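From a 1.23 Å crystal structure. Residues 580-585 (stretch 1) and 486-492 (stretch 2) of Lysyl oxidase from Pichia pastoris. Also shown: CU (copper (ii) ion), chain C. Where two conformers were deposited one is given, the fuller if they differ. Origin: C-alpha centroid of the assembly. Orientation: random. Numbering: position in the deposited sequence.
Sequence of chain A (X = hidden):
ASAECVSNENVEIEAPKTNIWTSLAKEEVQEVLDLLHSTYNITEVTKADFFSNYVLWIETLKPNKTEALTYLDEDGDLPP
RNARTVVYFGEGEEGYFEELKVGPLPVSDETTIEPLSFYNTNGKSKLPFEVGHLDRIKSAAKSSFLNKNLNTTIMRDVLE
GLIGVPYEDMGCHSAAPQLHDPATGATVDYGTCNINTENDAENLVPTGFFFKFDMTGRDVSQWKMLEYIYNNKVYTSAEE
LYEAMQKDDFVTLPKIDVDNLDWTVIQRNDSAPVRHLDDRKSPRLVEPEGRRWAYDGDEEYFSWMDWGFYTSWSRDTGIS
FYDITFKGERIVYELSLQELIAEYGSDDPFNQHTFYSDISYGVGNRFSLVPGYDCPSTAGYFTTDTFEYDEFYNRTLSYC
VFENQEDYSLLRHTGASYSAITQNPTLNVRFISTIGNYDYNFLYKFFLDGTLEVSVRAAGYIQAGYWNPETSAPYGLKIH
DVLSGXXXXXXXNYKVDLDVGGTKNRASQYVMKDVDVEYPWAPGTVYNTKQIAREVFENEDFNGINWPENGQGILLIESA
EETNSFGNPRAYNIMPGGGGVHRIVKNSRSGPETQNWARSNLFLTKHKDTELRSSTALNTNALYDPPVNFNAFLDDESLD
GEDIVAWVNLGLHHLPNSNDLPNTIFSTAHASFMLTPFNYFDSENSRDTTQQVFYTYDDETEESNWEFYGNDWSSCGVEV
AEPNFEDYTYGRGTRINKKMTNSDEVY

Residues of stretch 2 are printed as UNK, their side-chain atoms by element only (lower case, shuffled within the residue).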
# COMPACT_ATOMS: atom_id res chain seq x y z
N GLY A 580 -3.56 -4.09 7.79
CA GLY A 580 -3.03 -4.47 9.07
C GLY A 580 -4.14 -4.49 10.13
O GLY A 580 -4.12 -3.74 11.10
N VAL A 581 -5.09 -5.42 9.94
CA VAL A 581 -6.24 -5.57 10.80
C VAL A 581 -6.42 -7.03 11.21
O VAL A 581 -5.94 -7.94 10.58
CB VAL A 581 -7.53 -5.03 10.16
CG1 VAL A 581 -7.35 -3.55 9.69
CG2 VAL A 581 -7.98 -5.87 9.01
N HIS A 582 -7.12 -7.20 12.34
CA HIS A 582 -7.45 -8.49 12.90
C HIS A 582 -8.96 -8.61 13.11
O HIS A 582 -9.72 -7.68 12.81
CB HIS A 582 -6.67 -8.71 14.22
CG HIS A 582 -6.93 -7.68 15.27
ND1 HIS A 582 -8.13 -7.55 15.93
CD2 HIS A 582 -6.15 -6.67 15.71
CE1 HIS A 582 -8.07 -6.52 16.77
NE2 HIS A 582 -6.88 -5.96 16.64
N ARG A 583 -9.41 -9.75 13.62
CA ARG A 583 -10.82 -9.97 13.83
C ARG A 583 -11.45 -8.90 14.67
O ARG A 583 -10.89 -8.47 15.69
CB ARG A 583 -11.07 -11.30 14.54
CG ARG A 583 -10.86 -12.56 13.72
CD ARG A 583 -10.98 -13.82 14.59
NE ARG A 583 -12.33 -14.01 15.06
CZ ARG A 583 -12.68 -14.62 16.18
NH1 ARG A 583 -11.77 -15.05 17.04
NH2 ARG A 583 -13.96 -14.78 16.46
N ILE A 584 -12.64 -8.51 14.30
CA ILE A 584 -13.54 -7.69 15.13
C ILE A 584 -14.18 -8.52 16.23
O ILE A 584 -14.15 -8.13 17.40
CB ILE A 584 -14.60 -7.01 14.26
CG1 ILE A 584 -13.93 -6.07 13.26
CG2 ILE A 584 -15.61 -6.26 15.15
CD1 ILE A 584 -14.83 -5.56 12.15
N VAL A 585 -14.78 -9.64 15.87
CA VAL A 585 -15.44 -10.52 16.86
C VAL A 585 -14.40 -11.12 17.81
O VAL A 585 -13.28 -11.45 17.36
CB VAL A 585 -16.21 -11.62 16.10
CG1 VAL A 585 -16.76 -12.68 17.06
CG2 VAL A 585 -17.31 -10.99 15.24
N UNK A 486 -23.46 -9.10 3.04
CA UNK A 486 -23.12 -9.54 4.39
C UNK A 486 -21.70 -9.17 4.84
O UNK A 486 -20.71 -9.46 4.20
c UNK A 486 -23.31 -11.05 4.52
o UNK A 486 -24.69 -11.39 4.58
N UNK A 487 -21.61 -8.61 6.00
CA UNK A 487 -20.36 -8.17 6.56
C UNK A 487 -19.46 -9.30 7.04
O UNK A 487 -19.93 -10.22 7.72
c UNK A 487 -20.04 -6.28 9.87
c UNK A 487 -17.68 -5.44 8.77
c UNK A 487 -17.95 -5.17 10.07
c UNK A 487 -20.82 -7.32 7.73
c UNK A 487 -18.60 -6.15 7.99
c UNK A 487 -19.76 -6.62 8.54
c UNK A 487 -19.13 -5.58 10.63
N UNK A 488 -18.18 -9.28 6.67
CA UNK A 488 -17.28 -10.35 7.08
C UNK A 488 -15.86 -9.86 7.19
O UNK A 488 -15.48 -8.84 6.61
c UNK A 488 -17.37 -11.55 6.13
c UNK A 488 -15.94 -11.34 3.94
c UNK A 488 -17.43 -10.30 2.71
n UNK A 488 -17.98 -10.53 3.90
c UNK A 488 -17.07 -11.18 4.70
n UNK A 488 -16.20 -10.79 2.70
N UNK A 489 -15.08 -10.58 8.00
CA UNK A 489 -13.65 -10.40 8.08
C UNK A 489 -12.94 -11.50 7.32
O UNK A 489 -13.27 -12.68 7.46
o UNK A 489 -13.38 -9.23 11.54
c UNK A 489 -13.17 -10.48 9.53
o UNK A 489 -13.57 -8.13 9.68
c UNK A 489 -13.38 -9.21 10.31
N UNK A 490 -11.97 -11.11 6.51
CA UNK A 490 -10.93 -11.99 5.99
C UNK A 490 -9.71 -11.78 6.88
O UNK A 490 -9.31 -10.63 7.09
n UNK A 490 -11.89 -12.86 2.87
c UNK A 490 -11.63 -11.70 3.57
c UNK A 490 -10.53 -11.60 4.58
c UNK A 490 -12.86 -12.63 2.01
c UNK A 490 -12.46 -10.75 3.07
n UNK A 490 -13.23 -11.36 2.12
N UNK A 491 -9.09 -12.85 7.38
CA UNK A 491 -7.83 -12.74 8.10
C UNK A 491 -6.92 -13.88 7.68
O UNK A 491 -7.38 -15.03 7.53
c UNK A 491 -7.97 -12.69 9.64
c UNK A 491 -9.20 -11.91 10.07
c UNK A 491 -6.70 -12.08 10.26
N UNK A 492 -5.66 -13.58 7.43
CA UNK A 492 -4.66 -14.53 6.90
C UNK A 492 -3.48 -14.50 7.87
O UNK A 492 -3.04 -13.42 8.25
c UNK A 492 -4.15 -14.13 5.50
c UNK A 492 -5.10 -14.21 4.34
c UNK A 492 -5.97 -12.98 4.28
c UNK A 492 -4.33 -14.39 3.03
CU CU C . -14.81 -10.42 1.28
O HOH W 1 -14.83 -10.93 13.01
O HOH W 2 -15.60 -11.82 -0.24

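Position 486 carries one carbon and then one oxygen. The side chain is out of reach of stretch 1, and its oxygen is hydrogen-bonded elsewhere in the structure. A single carbon bearing a hydroxyl is serine, Ser-486.

Position 487 has seven side-chain carbons: one carbon, then a six-membered ring with no heteroatom. The CA-to-CB bond points toward stretch 1. The ring atom farthest from CB lies 3.8 Å from CD1 of Ile-584, an apolar contact made obliquely. An all-carbon ring without a hydroxyl is phenylalanine, Phe-487, and the ring atom at the contact is CZ.

Position 488 has one carbon followed by a five-membered ring of three carbons and two nitrogens. CB points away from stretch 1, and nothing there is touched. One ring nitrogen is 2.0 Å from the copper ion CU. This is histidine, His-488. NE2 binds the metal, while ND1 donates a hydrogen bond to Ser-486 O at 2.9 Å.

Position 489 has two carbons, the second carrying two oxygens. CB points toward stretch 1. One oxygen lies 2.9 Å from the backbone N of Ile-584 and 3.5 Å from CA of Arg-583. A carboxylate one carbon beyond CB is aspartate, Asp-489. OD2 accepts the hydrogen bond from Ile-584 N, nearly straight at 172°. It also accepts one from water 1, with 2.7 Å between OD2 and the water O. That water accepts from Val-585 N, 3.1 Å from its O. OD1 is hydrogen-bonded elsewhere in the structure.

Position 490 again has one carbon and a five-membered ring of three carbons and two nitrogens. CB points away from stretch 1, and the side chain makes no contact there. A ring nitrogen is 2.0 Å from CU. This is His-490, bound through NE2. Water 2 and one atom from elsewhere in the structure also bind the copper.

Position 491 has three carbons, branched at CB, which points toward stretch 1. One methyl lies 4.1 Å from CG of Arg-583; the other is 4.2 Å from O of Val-581. This is valine, Val-491; the methyls are CG2 and CG1 respectively.

Position 492 has four carbons, forked at the second, and does not reach stretch 1. This is leucine, Leu-492.

The contact follows the alternation of the strand. Asp-489 and Val-491 face stretch 1, while His-488 and His-490 point away and bind copper. Asp-489 holds the irregular backbone of stretch 1 directly at Ile-584 and through water at Val-585. Phe-487 adds an apolar contact with Ile-584, and the methyls of Val-491 lie more loosely against Arg-583 and the backbone of Val-581.

Stretch 2, residues 486-492: SFHDHVL
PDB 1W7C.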